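Local coordinates for protein exosome complex component Rrp41 (Archaeoglobus fulgidus, PDB 3M7N) that probably serves as a catalytic subunit of the archaeal exosome, degrading RNA from its 3' end and also able to synthesise heteromeric RNA tails, at residues M81-V86 with K90-D95; I123-E128 with N142-A147; E25-K30 with G48-I53; T160-G165 with L171-M176. The protein carries 1 engineered substitution. All coordinates share one frame; numbering follows the deposited sequence.

Contact 1. Residues M81-V86 with K90-D95. With nucleotides of chain L.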
loop_
_atom_site.group_PDB
_atom_site.type_symbol
_atom_site.label_atom_id
_atom_site.label_comp_id
_atom_site.label_asym_id
_atom_site.label_seq_id
_atom_site.Cartn_x
_atom_site.Cartn_y
_atom_site.Cartn_z
ATOM N N MET E 81 -9.282 4.244 19.427
ATOM C CA MET E 81 -9.072 4.328 20.851
ATOM C C MET E 81 -7.591 4.598 21.113
ATOM O O MET E 81 -6.723 3.953 20.524
ATOM C CB MET E 81 -9.508 3.029 21.530
ATOM C CG MET E 81 -10.844 2.499 21.043
ATOM S SD MET E 81 -11.326 0.990 21.910
ATOM C CE MET E 81 -11.643 1.596 23.567
ATOM N N ALA E 82 -7.315 5.563 21.986
ATOM C CA ALA E 82 -5.956 5.879 22.398
ATOM C C ALA E 82 -5.430 4.766 23.285
ATOM O O ALA E 82 -6.190 4.148 24.019
ATOM C CB ALA E 82 -5.924 7.209 23.130
ATOM N N PRO E 83 -4.118 4.492 23.215
ATOM C CA PRO E 83 -3.552 3.362 23.959
ATOM C C PRO E 83 -3.896 3.381 25.448
ATOM O O PRO E 83 -3.980 2.323 26.061
ATOM C CB PRO E 83 -2.049 3.532 23.748
ATOM C CG PRO E 83 -1.947 4.199 22.434
ATOM C CD PRO E 83 -3.107 5.156 22.376
ATOM N N PHE E 84 -4.115 4.566 26.003
ATOM C CA PHE E 84 -4.326 4.730 27.441
ATOM C C PHE E 84 -5.812 4.866 27.817
ATOM O O PHE E 84 -6.139 5.179 28.954
ATOM C CB PHE E 84 -3.585 5.979 27.922
ATOM C CG PHE E 84 -3.943 7.214 27.156
ATOM C CD1 PHE E 84 -3.039 7.787 26.273
ATOM C CD2 PHE E 84 -5.201 7.792 27.296
ATOM C CE1 PHE E 84 -3.377 8.936 25.545
ATOM C CE2 PHE E 84 -5.550 8.945 26.575
ATOM C CZ PHE E 84 -4.643 9.517 25.700
ATOM N N SER E 85 -6.709 4.642 26.864
ATOM C CA SER E 85 -8.118 4.869 27.121
ATOM C C SER E 85 -8.773 3.682 27.838
ATOM O O SER E 85 -9.872 3.809 28.391
ATOM C CB SER E 85 -8.853 5.205 25.828
ATOM O OG SER E 85 -8.887 4.083 24.976
ATOM N N VAL E 86 -8.084 2.545 27.851
ATOM C CA VAL E 86 -8.644 1.330 28.427
ATOM C C VAL E 86 -7.848 0.796 29.614
ATOM O O VAL E 86 -6.760 1.267 29.917
ATOM C CB VAL E 86 -8.797 0.212 27.374
ATOM C CG1 VAL E 86 -9.898 0.552 26.393
ATOM C CG2 VAL E 86 -7.491 -0.012 26.652
ATOM N N LYS E 90 -3.641 -0.550 25.231
ATOM C CA LYS E 90 -4.012 -1.245 24.002
ATOM C C LYS E 90 -3.144 -0.819 22.817
ATOM O O LYS E 90 -3.068 0.365 22.503
ATOM C CB LYS E 90 -5.484 -0.990 23.685
ATOM C CG LYS E 90 -5.976 -1.714 22.463
ATOM C CD LYS E 90 -7.220 -1.076 21.891
ATOM C CE LYS E 90 -7.708 -1.882 20.701
ATOM N NZ LYS E 90 -8.090 -0.997 19.560
ATOM N N ARG E 91 -2.501 -1.788 22.163
ATOM C CA ARG E 91 -1.628 -1.499 21.022
ATOM C C ARG E 91 -2.345 -0.648 19.978
ATOM O O ARG E 91 -3.458 -0.974 19.552
ATOM C CB ARG E 91 -1.059 -2.788 20.390
ATOM C CG ARG E 91 -2.101 -3.866 20.043
ATOM C CD ARG E 91 -1.847 -4.519 18.668
ATOM N NE ARG E 91 -0.724 -5.463 18.649
ATOM C CZ ARG E 91 -0.274 -6.069 17.548
ATOM N NH1 ARG E 91 0.751 -6.913 17.613
ATOM N NH2 ARG E 91 -0.844 -5.831 16.371
ATOM N N PRO E 92 -1.713 0.465 19.585
ATOM C CA PRO E 92 -2.263 1.410 18.603
ATOM C C PRO E 92 -2.464 0.754 17.234
ATOM O O PRO E 92 -1.851 -0.275 16.931
ATOM C CB PRO E 92 -1.191 2.507 18.514
ATOM C CG PRO E 92 0.027 1.954 19.188
ATOM C CD PRO E 92 -0.434 0.918 20.154
ATOM N N GLY E 93 -3.320 1.355 16.414
ATOM C CA GLY E 93 -3.681 0.766 15.137
ATOM C C GLY E 93 -5.072 0.159 15.174
ATOM O O GLY E 93 -5.567 -0.208 16.243
ATOM N N PRO E 94 -5.713 0.047 14.004
ATOM C CA PRO E 94 -7.095 -0.425 13.995
ATOM C C PRO E 94 -7.124 -1.915 14.241
ATOM O O PRO E 94 -6.241 -2.639 13.782
ATOM C CB PRO E 94 -7.569 -0.133 12.564
ATOM C CG PRO E 94 -6.454 0.648 11.906
ATOM C CD PRO E 94 -5.208 0.275 12.643
ATOM N N ASP E 95 -8.118 -2.355 14.996
ATOM C CA ASP E 95 -8.429 -3.762 15.085
ATOM C C ASP E 95 -9.779 -4.007 14.403
ATOM O O ASP E 95 -10.417 -3.086 13.886
ATOM C CB ASP E 95 -8.411 -4.237 16.544
ATOM C CG ASP E 95 -9.403 -3.494 17.433
ATOM O OD1 ASP E 95 -9.351 -3.707 18.655
ATOM O OD2 ASP E 95 -10.240 -2.719 16.931
ATOM P P C L 6 -18.164 -3.164 23.211
ATOM O OP1 C L 6 -19.484 -2.490 23.225
ATOM O OP2 C L 6 -17.655 -3.724 21.935
ATOM O "O5'" C L 6 -17.064 -2.178 23.848
ATOM C "C5'" C L 6 -17.373 -1.543 25.091
ATOM C "C4'" C L 6 -16.154 -1.299 25.961
ATOM O "O4'" C L 6 -15.314 -2.477 26.057
ATOM C "C3'" C L 6 -15.165 -0.256 25.468
ATOM O "O3'" C L 6 -15.725 1.053 25.559
ATOM C "C2'" C L 6 -14.053 -0.509 26.478
ATOM O "O2'" C L 6 -14.341 -0.007 27.777
ATOM C "C1'" C L 6 -14.034 -2.040 26.490
ATOM N N1 C L 6 -12.967 -2.573 25.601
ATOM C C2 C L 6 -11.662 -2.624 26.096
ATOM O O2 C L 6 -11.446 -2.240 27.253
ATOM N N3 C L 6 -10.675 -3.097 25.298
ATOM C C4 C L 6 -10.956 -3.505 24.058
ATOM N N4 C L 6 -9.940 -3.965 23.310
ATOM C C5 C L 6 -12.288 -3.458 23.538
ATOM C C6 C L 6 -13.253 -2.986 24.334
HETATM O O HOH W 1 -4.565 3.599 18.472
#
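Val86, which packs on Lys90 across this loop, sends CG1 to the cytosine of C6 in RNA chain L from above the plane of the base, 3.3 Å from its O2. Lys90 CE, on the same side, stands 4.0 Å from the exocyclic N4 of C6. The other flat group, the Phe84 ring, takes Ala82 CB on one face, offset toward the rim. Both segments belong to the loop that leads from strand 74-81 to helix 96-110 in the RNase PH fold, and a type I beta turn, Ala82 to Ser85, reverses the first. With chi1 at -70°, Val86 points one methyl at the base and the other, CG2, at Lys90 CB, 3.7 Å away. Were Val86 cut back to an alanine, the methyls over the base near O2 and against Lys90 CB would be gone, and both would probably be held less closely. The backbone link is Lys90 N to Pro83 O, 3.0 Å and 162° at the hydrogen. Lys90 NZ forms a salt bridge with Asp95 OD1 at 3.1 Å, weak as a hydrogen bond, while Asp95 OD2 caps Ser98 N at the helix start. One water lies 3.0 Å from Met81 O and accepts from Gly93 N at 3.3 Å.

Contact 2. Residues I123-E128 with N142-A147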
loop_
_atom_site.group_PDB
_atom_site.type_symbol
_atom_site.label_atom_id
_atom_site.label_comp_id
_atom_site.label_asym_id
_atom_site.label_seq_id
_atom_site.Cartn_x
_atom_site.Cartn_y
_atom_site.Cartn_z
ATOM N N ILE E 123 -15.854 14.382 2.992
ATOM C CA ILE E 123 -16.096 14.891 4.319
ATOM C C ILE E 123 -15.592 13.846 5.280
ATOM O O ILE E 123 -16.131 12.736 5.331
ATOM C CB ILE E 123 -17.596 15.148 4.554
ATOM C CG1 ILE E 123 -18.057 16.325 3.692
ATOM C CG2 ILE E 123 -17.873 15.394 6.038
ATOM C CD1 ILE E 123 -19.548 16.356 3.459
ATOM N N ASP E 124 -14.562 14.196 6.038
ATOM C CA ASP E 124 -13.867 13.249 6.901
ATOM C C ASP E 124 -14.214 13.446 8.379
ATOM O O ASP E 124 -14.240 14.572 8.880
ATOM C CB ASP E 124 -12.347 13.379 6.709
ATOM C CG ASP E 124 -11.894 13.019 5.299
ATOM O OD1 ASP E 124 -10.839 13.532 4.870
ATOM O OD2 ASP E 124 -12.592 12.229 4.617
ATOM N N ILE E 125 -14.453 12.341 9.076
ATOM C CA ILE E 125 -14.862 12.382 10.467
ATOM C C ILE E 125 -13.968 11.493 11.310
ATOM O O ILE E 125 -13.854 10.276 11.080
ATOM C CB ILE E 125 -16.331 11.947 10.622
ATOM C CG1 ILE E 125 -17.211 12.798 9.709
ATOM C CG2 ILE E 125 -16.777 12.085 12.069
ATOM C CD1 ILE E 125 -18.572 12.200 9.439
ATOM N N PHE E 126 -13.325 12.102 12.291
ATOM C CA PHE E 126 -12.444 11.355 13.157
ATOM C C PHE E 126 -12.984 11.461 14.549
ATOM O O PHE E 126 -13.422 12.530 14.979
ATOM C CB PHE E 126 -11.013 11.911 13.110
ATOM C CG PHE E 126 -10.397 11.888 11.736
ATOM C CD1 PHE E 126 -10.484 12.994 10.906
ATOM C CD2 PHE E 126 -9.742 10.754 11.271
ATOM C CE1 PHE E 126 -9.931 12.970 9.627
ATOM C CE2 PHE E 126 -9.186 10.719 10.000
ATOM C CZ PHE E 126 -9.280 11.832 9.172
ATOM N N VAL E 127 -12.971 10.354 15.265
ATOM C CA VAL E 127 -13.356 10.405 16.647
ATOM C C VAL E 127 -12.356 9.612 17.450
ATOM O O VAL E 127 -11.982 8.494 17.074
ATOM C CB VAL E 127 -14.800 9.876 16.908
ATOM C CG1 VAL E 127 -15.213 10.293 18.298
ATOM C CG2 VAL E 127 -15.793 10.445 15.921
ATOM N N GLU E 128 -11.935 10.190 18.568
ATOM C CA GLU E 128 -10.903 9.593 19.389
ATOM C C GLU E 128 -11.409 9.313 20.786
ATOM O O GLU E 128 -11.875 10.216 21.482
ATOM C CB GLU E 128 -9.709 10.538 19.468
ATOM C CG GLU E 128 -8.377 9.831 19.480
ATOM C CD GLU E 128 -8.027 9.229 18.128
ATOM O OE1 GLU E 128 -8.076 9.924 17.086
ATOM O OE2 GLU E 128 -7.715 8.031 18.117
ATOM N N ASN E 142 -22.496 10.612 19.115
ATOM C CA ASN E 142 -23.085 11.867 19.574
ATOM C C ASN E 142 -22.129 13.007 19.335
ATOM O O ASN E 142 -22.538 14.080 18.887
ATOM C CB ASN E 142 -23.506 11.827 21.055
ATOM C CG ASN E 142 -24.714 10.957 21.288
ATOM O OD1 ASN E 142 -25.698 11.031 20.539
ATOM N ND2 ASN E 142 -24.644 10.104 22.309
ATOM N N ALA E 143 -20.856 12.778 19.646
ATOM C CA ALA E 143 -19.857 13.830 19.482
ATOM C C ALA E 143 -19.698 14.158 18.008
ATOM O O ALA E 143 -19.608 15.327 17.621
ATOM C CB ALA E 143 -18.540 13.418 20.096
ATOM N N ALA E 144 -19.720 13.130 17.166
ATOM C CA ALA E 144 -19.552 13.371 15.734
ATOM C C ALA E 144 -20.674 14.222 15.109
ATOM O O ALA E 144 -20.401 15.079 14.267
ATOM C CB ALA E 144 -19.372 12.071 14.991
ATOM N N SER E 145 -21.926 13.997 15.523
ATOM C CA SER E 145 -23.060 14.766 14.989
ATOM C C SER E 145 -22.967 16.220 15.421
ATOM O O SER E 145 -23.304 17.131 14.661
ATOM C CB SER E 145 -24.412 14.160 15.421
ATOM O OG SER E 145 -25.516 14.725 14.697
ATOM N N VAL E 146 -22.505 16.438 16.653
ATOM C CA VAL E 146 -22.261 17.800 17.127
ATOM C C VAL E 146 -21.184 18.450 16.257
ATOM O O VAL E 146 -21.388 19.555 15.735
ATOM C CB VAL E 146 -21.878 17.856 18.635
ATOM C CG1 VAL E 146 -21.363 19.247 19.016
ATOM C CG2 VAL E 146 -23.062 17.490 19.491
ATOM N N ALA E 147 -20.065 17.742 16.066
ATOM C CA ALA E 147 -18.966 18.250 15.230
ATOM C C ALA E 147 -19.410 18.567 13.802
ATOM O O ALA E 147 -19.021 19.588 13.223
ATOM C CB ALA E 147 -17.772 17.288 15.228
#
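Ala144 meets Ile125 and Val127 where helix 136-150 lies against the mixed sheet of the first RNase PH domain, an alpha/beta layer packing. The contact between these segments is purely apolar, with no hydrogen bond crossing it, and it is small: 112 Å² is buried in all. The nearest CA pair, Val127 CA and Ala144 CA, is 6.9 Å apart, which shows that the helix sits near the strand, as the short alanine side chain allows.

The van der Waals contacts converge on one methyl. Ala144 CB stands 3.9 Å from Ile125 CG2 and 4.0 Å from Val127 CG2. Alternate residues of a strand face the same side, so these two branches lie next to each other, the CG2 atoms of Ile125 and Val127 being 4.3 Å apart. Their torsions differ: in Ile125 it is the branch anti to the backbone N that touches Ala144, whereas in Val127, whose CG1 is anti to the backbone N (chi1 -166°), it is CG2, anti to the carbonyl carbon. Tyr77 of strand 74-81 touches all three side chains and extends the hydrophobic layer.

Polar interactions run elsewhere. On the other side of the strand, Asp124 forms salt bridges with Arg60 and Arg76, and Phe126 packs on Pro87 of the neighbouring exonuclease 2 subunit. Ser145, facing away from the strand, bonds through OG to Ile159 N.

Within the helix the backbone satisfies itself in the usual i to i+4 pattern: Val146 N reaches Asn142 O at 3.2 Å, and Ala147 N reaches Ala143 O at 2.9 Å.

Contact 3. Residues E25-K30 with G48-I53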
loop_
_atom_site.group_PDB
_atom_site.type_symbol
_atom_site.label_atom_id
_atom_site.label_comp_id
_atom_site.label_asym_id
_atom_site.label_seq_id
_atom_site.Cartn_x
_atom_site.Cartn_y
_atom_site.Cartn_z
ATOM N N GLU E 25 -32.296 5.904 33.713
ATOM C CA GLU E 25 -31.451 7.090 33.836
ATOM C C GLU E 25 -30.128 7.025 33.049
ATOM O O GLU E 25 -29.408 6.027 33.114
ATOM C CB GLU E 25 -31.140 7.358 35.310
ATOM C CG GLU E 25 -32.384 7.576 36.163
ATOM C CD GLU E 25 -32.043 7.787 37.623
ATOM O OE1 GLU E 25 -32.946 8.214 38.389
ATOM O OE2 GLU E 25 -30.870 7.537 37.999
ATOM N N LEU E 26 -29.818 8.104 32.331
ATOM C CA LEU E 26 -28.534 8.259 31.638
ATOM C C LEU E 26 -27.404 8.530 32.611
ATOM O O LEU E 26 -27.630 9.047 33.710
ATOM C CB LEU E 26 -28.579 9.437 30.651
ATOM C CG LEU E 26 -29.537 9.347 29.468
ATOM C CD1 LEU E 26 -29.704 10.712 28.822
ATOM C CD2 LEU E 26 -29.053 8.307 28.463
ATOM N N ARG E 27 -26.184 8.215 32.178
ATOM C CA ARG E 27 -24.979 8.626 32.895
ATOM C C ARG E 27 -24.779 10.121 32.684
ATOM O O ARG E 27 -25.286 10.672 31.712
ATOM C CB ARG E 27 -23.760 7.845 32.390
ATOM C CG ARG E 27 -23.691 6.377 32.854
ATOM C CD ARG E 27 -22.543 5.623 32.153
ATOM N NE ARG E 27 -22.697 5.606 30.698
ATOM C CZ ARG E 27 -21.887 4.970 29.846
ATOM N NH1 ARG E 27 -22.147 5.013 28.546
ATOM N NH2 ARG E 27 -20.833 4.279 30.283
ATOM N N PRO E 28 -24.075 10.793 33.607
ATOM C CA PRO E 28 -23.750 12.216 33.421
ATOM C C PRO E 28 -23.100 12.461 32.061
ATOM O O PRO E 28 -22.261 11.678 31.605
ATOM C CB PRO E 28 -22.737 12.507 34.535
ATOM C CG PRO E 28 -23.029 11.486 35.598
ATOM C CD PRO E 28 -23.570 10.260 34.887
ATOM N N ILE E 29 -23.486 13.561 31.433
ATOM C CA ILE E 29 -23.059 13.885 30.094
ATOM C C ILE E 29 -22.622 15.340 30.037
ATOM O O ILE E 29 -23.237 16.197 30.667
ATOM C CB ILE E 29 -24.212 13.633 29.111
ATOM C CG1 ILE E 29 -24.354 12.135 28.862
ATOM C CG2 ILE E 29 -24.008 14.353 27.802
ATOM C CD1 ILE E 29 -25.544 11.781 28.013
ATOM N N LYS E 30 -21.538 15.602 29.305
ATOM C CA LYS E 30 -21.079 16.957 29.015
ATOM C C LYS E 30 -20.768 17.044 27.522
ATOM O O LYS E 30 -20.129 16.142 26.964
ATOM C CB LYS E 30 -19.828 17.291 29.826
ATOM C CG LYS E 30 -19.379 18.739 29.695
ATOM C CD LYS E 30 -17.861 18.921 29.904
ATOM C CE LYS E 30 -17.358 20.238 29.270
ATOM N NZ LYS E 30 -15.867 20.367 29.217
ATOM N N GLY E 48 -20.790 9.354 30.932
ATOM C CA GLY E 48 -20.268 8.504 31.983
ATOM C C GLY E 48 -18.756 8.680 32.026
ATOM O O GLY E 48 -18.248 9.800 31.983
ATOM N N LYS E 49 -18.032 7.572 32.089
ATOM C CA LYS E 49 -16.584 7.640 32.127
ATOM C C LYS E 49 -15.968 7.756 30.748
ATOM O O LYS E 49 -14.751 7.893 30.630
ATOM C CB LYS E 49 -16.004 6.430 32.849
ATOM C CG LYS E 49 -16.293 6.415 34.325
ATOM C CD LYS E 49 -15.629 5.221 34.993
ATOM C CE LYS E 49 -16.171 5.030 36.406
ATOM N NZ LYS E 49 -16.461 6.351 37.052
ATOM N N ASN E 50 -16.793 7.697 29.706
ATOM C CA ASN E 50 -16.284 7.869 28.350
ATOM C C ASN E 50 -15.819 9.284 28.181
ATOM O O ASN E 50 -16.505 10.212 28.600
ATOM C CB ASN E 50 -17.357 7.594 27.292
ATOM C CG ASN E 50 -17.671 6.119 27.148
ATOM O OD1 ASN E 50 -16.820 5.332 26.719
ATOM N ND2 ASN E 50 -18.901 5.731 27.515
ATOM N N LYS E 51 -14.653 9.460 27.570
ATOM C CA LYS E 51 -14.222 10.802 27.176
ATOM C C LYS E 51 -13.746 10.757 25.749
ATOM O O LYS E 51 -12.746 10.119 25.448
ATOM C CB LYS E 51 -13.104 11.316 28.074
ATOM C CG LYS E 51 -13.470 11.370 29.533
ATOM C CD LYS E 51 -12.512 12.271 30.301
ATOM C CE LYS E 51 -12.757 12.147 31.798
ATOM N NZ LYS E 51 -11.803 13.004 32.521
ATOM N N VAL E 52 -14.460 11.439 24.867
ATOM C CA VAL E 52 -14.172 11.330 23.454
ATOM C C VAL E 52 -14.058 12.696 22.839
ATOM O O VAL E 52 -14.587 13.676 23.366
ATOM C CB VAL E 52 -15.286 10.558 22.707
ATOM C CG1 VAL E 52 -15.599 9.260 23.419
ATOM C CG2 VAL E 52 -16.533 11.404 22.587
ATOM N N ILE E 53 -13.358 12.755 21.713
ATOM C CA ILE E 53 -13.268 13.984 20.943
ATOM C C ILE E 53 -13.478 13.730 19.438
ATOM O O ILE E 53 -13.020 12.732 18.888
ATOM C CB ILE E 53 -11.955 14.766 21.268
ATOM C CG1 ILE E 53 -11.959 16.114 20.547
ATOM C CG2 ILE E 53 -10.716 13.938 20.947
ATOM C CD1 ILE E 53 -11.093 17.154 21.238
HETATM O O HOH W 2 -19.388 5.156 32.952
HETATM O O HOH W 3 -19.798 12.151 32.625
#
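Gly48 and Arg27 bury the most surface here, with Asn50 next. Gly48 N donates to Pro28 O at 2.8 Å and 167° at the hydrogen, which ties the approach to strand 29-33 to the hairpin between strands 41-47 and 50-60. The backbone angles of Gly48 and Lys49 are those of a type II' turn. Positive phi at Gly48 already favours glycine, and a CB would run into the Arg27 chain: Arg27 CB lies 3.6 Å and CD 3.7 Å from Gly48 CA.

Bent at chi3 (-60°), Arg27 passes alongside the glycine and brings one face of its guanidinium over Gly48 N. Its plane stands 89° from the Asn50 amide. Arg27 NH1 and Asn50 ND2 are 3.5 Å apart but both are donors, so no bond joins them; instead both donate to Ala134 O. Arg27 NH1 also forms a salt bridge with Asp174, and Asn50 OD1 accepts from Asp133 N. A leucine in place of Arg27 would probably leave the Asp174 carboxylate without its charged mate and Ala134 O with one donor fewer.

Two waters complete the join. One accepts from Arg27 NH2 at 3.2 Å and Lys49 N at 2.9 Å; the other donates to Pro28 O at 2.7 Å and to Gly48 O.

The contact sits at the edge of the mixed sheet formed by strand 29-33, with strand 41-47 between it and strand 50-60. Ile29 leans on helix 212-248, and Val52 packs on helix 136-150.

Contact 4. Residues T160-G165 with L171-M176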
loop_
_atom_site.group_PDB
_atom_site.type_symbol
_atom_site.label_atom_id
_atom_site.label_comp_id
_atom_site.label_asym_id
_atom_site.label_seq_id
_atom_site.Cartn_x
_atom_site.Cartn_y
_atom_site.Cartn_z
ATOM N N THR E 160 -28.471 10.860 17.039
ATOM C CA THR E 160 -28.402 10.762 18.479
ATOM C C THR E 160 -28.370 9.292 18.861
ATOM O O THR E 160 -29.059 8.458 18.268
ATOM C CB THR E 160 -29.602 11.507 19.159
ATOM O OG1 THR E 160 -29.703 12.844 18.639
ATOM C CG2 THR E 160 -29.430 11.549 20.681
ATOM N N SER E 161 -27.588 8.962 19.865
ATOM C CA SER E 161 -27.261 7.573 20.059
ATOM C C SER E 161 -27.184 7.190 21.532
ATOM O O SER E 161 -26.624 7.932 22.340
ATOM C CB SER E 161 -25.929 7.286 19.331
ATOM O OG SER E 161 -25.447 5.987 19.608
ATOM N N VAL E 162 -27.759 6.036 21.869
ATOM C CA VAL E 162 -27.574 5.404 23.168
ATOM C C VAL E 162 -27.727 3.898 23.027
ATOM O O VAL E 162 -28.391 3.420 22.113
ATOM C CB VAL E 162 -28.701 5.764 24.185
ATOM C CG1 VAL E 162 -28.116 6.098 25.551
ATOM C CG2 VAL E 162 -29.596 6.840 23.661
ATOM N N ALA E 163 -27.182 3.160 23.983
ATOM C CA ALA E 163 -27.401 1.728 24.061
ATOM C C ALA E 163 -28.379 1.403 25.194
ATOM O O ALA E 163 -28.480 2.131 26.173
ATOM C CB ALA E 163 -26.079 0.987 24.293
ATOM N N VAL E 164 -29.106 0.305 25.044
ATOM C CA VAL E 164 -29.874 -0.231 26.144
ATOM C C VAL E 164 -29.205 -1.537 26.490
ATOM O O VAL E 164 -28.857 -2.310 25.592
ATOM C CB VAL E 164 -31.342 -0.490 25.753
ATOM C CG1 VAL E 164 -31.997 -1.447 26.746
ATOM C CG2 VAL E 164 -32.112 0.826 25.664
ATOM N N GLY E 165 -29.001 -1.770 27.781
ATOM C CA GLY E 165 -28.448 -3.023 28.252
ATOM C C GLY E 165 -29.529 -3.880 28.876
ATOM O O GLY E 165 -30.700 -3.520 28.907
ATOM N N LEU E 171 -34.173 -4.438 31.637
ATOM C CA LEU E 171 -33.661 -3.480 30.663
ATOM C C LEU E 171 -33.122 -2.247 31.382
ATOM O O LEU E 171 -33.758 -1.713 32.297
ATOM C CB LEU E 171 -34.751 -3.062 29.674
ATOM C CG LEU E 171 -34.828 -3.749 28.307
ATOM C CD1 LEU E 171 -34.227 -5.145 28.307
ATOM C CD2 LEU E 171 -36.260 -3.785 27.818
ATOM N N VAL E 172 -31.940 -1.792 30.989
ATOM C CA VAL E 172 -31.430 -0.562 31.568
ATOM C C VAL E 172 -30.964 0.358 30.466
ATOM O O VAL E 172 -30.524 -0.100 29.415
ATOM C CB VAL E 172 -30.319 -0.831 32.577
ATOM C CG1 VAL E 172 -30.859 -1.675 33.739
ATOM C CG2 VAL E 172 -29.154 -1.538 31.906
ATOM N N LEU E 173 -31.072 1.659 30.703
ATOM C CA LEU E 173 -30.659 2.654 29.728
ATOM C C LEU E 173 -29.187 2.990 29.907
ATOM O O LEU E 173 -28.755 3.227 31.028
ATOM C CB LEU E 173 -31.490 3.914 29.918
ATOM C CG LEU E 173 -31.195 5.093 28.997
ATOM C CD1 LEU E 173 -31.406 4.727 27.536
ATOM C CD2 LEU E 173 -32.085 6.259 29.417
ATOM N N ASP E 174 -28.415 2.987 28.815
ATOM C CA ASP E 174 -27.031 3.486 28.839
ATOM C C ASP E 174 -26.136 2.686 29.767
ATOM O O ASP E 174 -25.628 3.209 30.750
ATOM C CB ASP E 174 -27.021 4.951 29.284
ATOM C CG ASP E 174 -25.667 5.629 29.093
ATOM O OD1 ASP E 174 -25.317 6.472 29.944
ATOM O OD2 ASP E 174 -24.951 5.332 28.102
ATOM N N PRO E 175 -25.905 1.418 29.444
ATOM C CA PRO E 175 -25.144 0.586 30.390
ATOM C C PRO E 175 -23.730 1.111 30.689
ATOM O O PRO E 175 -23.114 1.812 29.875
ATOM C CB PRO E 175 -25.065 -0.783 29.692
ATOM C CG PRO E 175 -25.985 -0.689 28.488
ATOM C CD PRO E 175 -26.129 0.755 28.151
ATOM N N MET E 176 -23.238 0.754 31.871
ATOM C CA MET E 176 -21.885 1.066 32.316
ATOM C C MET E 176 -21.068 -0.212 32.135
ATOM O O MET E 176 -21.614 -1.272 31.824
ATOM C CB MET E 176 -21.896 1.431 33.810
ATOM C CG MET E 176 -21.999 0.187 34.724
ATOM S SD MET E 176 -22.505 0.480 36.428
ATOM C CE MET E 176 -21.294 1.711 36.936
HETATM O O HOH W 4 -24.972 4.415 25.621
#
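Val162 packs by its side chain ahead of the pairing of strand 158-167 with strand 170-173, an antiparallel beta hairpin in the second RNase PH domain; the short axes run at 153°. Its side chain crosses that of Asp174 at about a right angle, CG1 4.1 Å from Asp174 CB and as close to Leu173 CD1.

At Ala163 the backbone takes over. Ala163 O accepts from Asp174 N at 2.8 Å, and a water joins Ala163 N to Asp174 OD2, to which it donates at 2.6 Å. Asp174, with positive phi, follows the last strand residue, and Pro175 swings back until its CD is 3.9 Å from Ala163 CB.

Val164 pairs with Leu173 as an antiparallel non-hydrogen-bonded pair, with both side chains on the same face. With CG1 anti to the backbone N (chi1 162°), that methyl reaches Leu171 CG at 4.0 Å, while CG2 faces Leu173 CD1 more loosely.

Gly165 makes the hydrogen-bonded pair with Val172. Gly165 N donates to Val172 O at 2.8 Å, and Val172 N returns a bond to Gly165 O at 3.0 Å. Pro175 CG lies 3.3 Å from Gly165 N, where a CB on Gly165 would clash with the ring; the absent side chain makes room for the proline.

Strand 170-173 is outermost in this four-stranded antiparallel sheet, and strand 185-194 flanks strand 158-167 on its other edge. Helix 212-248 touches Val162 through Ile229 and Leu171 through Gln217, while Asp174 turns its carboxylate to Arg27.

Overall arrangement
Contacts 2 and 4 are buried core, contact 3 is partly buried, and contact 1, largely buried, has its centre about 18 Å from the centre of the chain, against the RNA and exonuclease 2. Their chemistry follows: contact 2 is methyl packing alone, contact 4 pairs backbones within a sheet, and contacts 1 and 3 combine a single cross-segment backbone bond with charges and waters. Contacts 2 and 3 share the mixed sheet, where Glu128 N probably bonds to Ile53 O at 2.8 Å. Contact 4 lies in the second 3' exoribonuclease family domain but touches both: Asn142 OD1 lies 2.9 Å from Ser161 N, and Leu26 CD2 packs on Leu173 CD2. Contact 1 touches none.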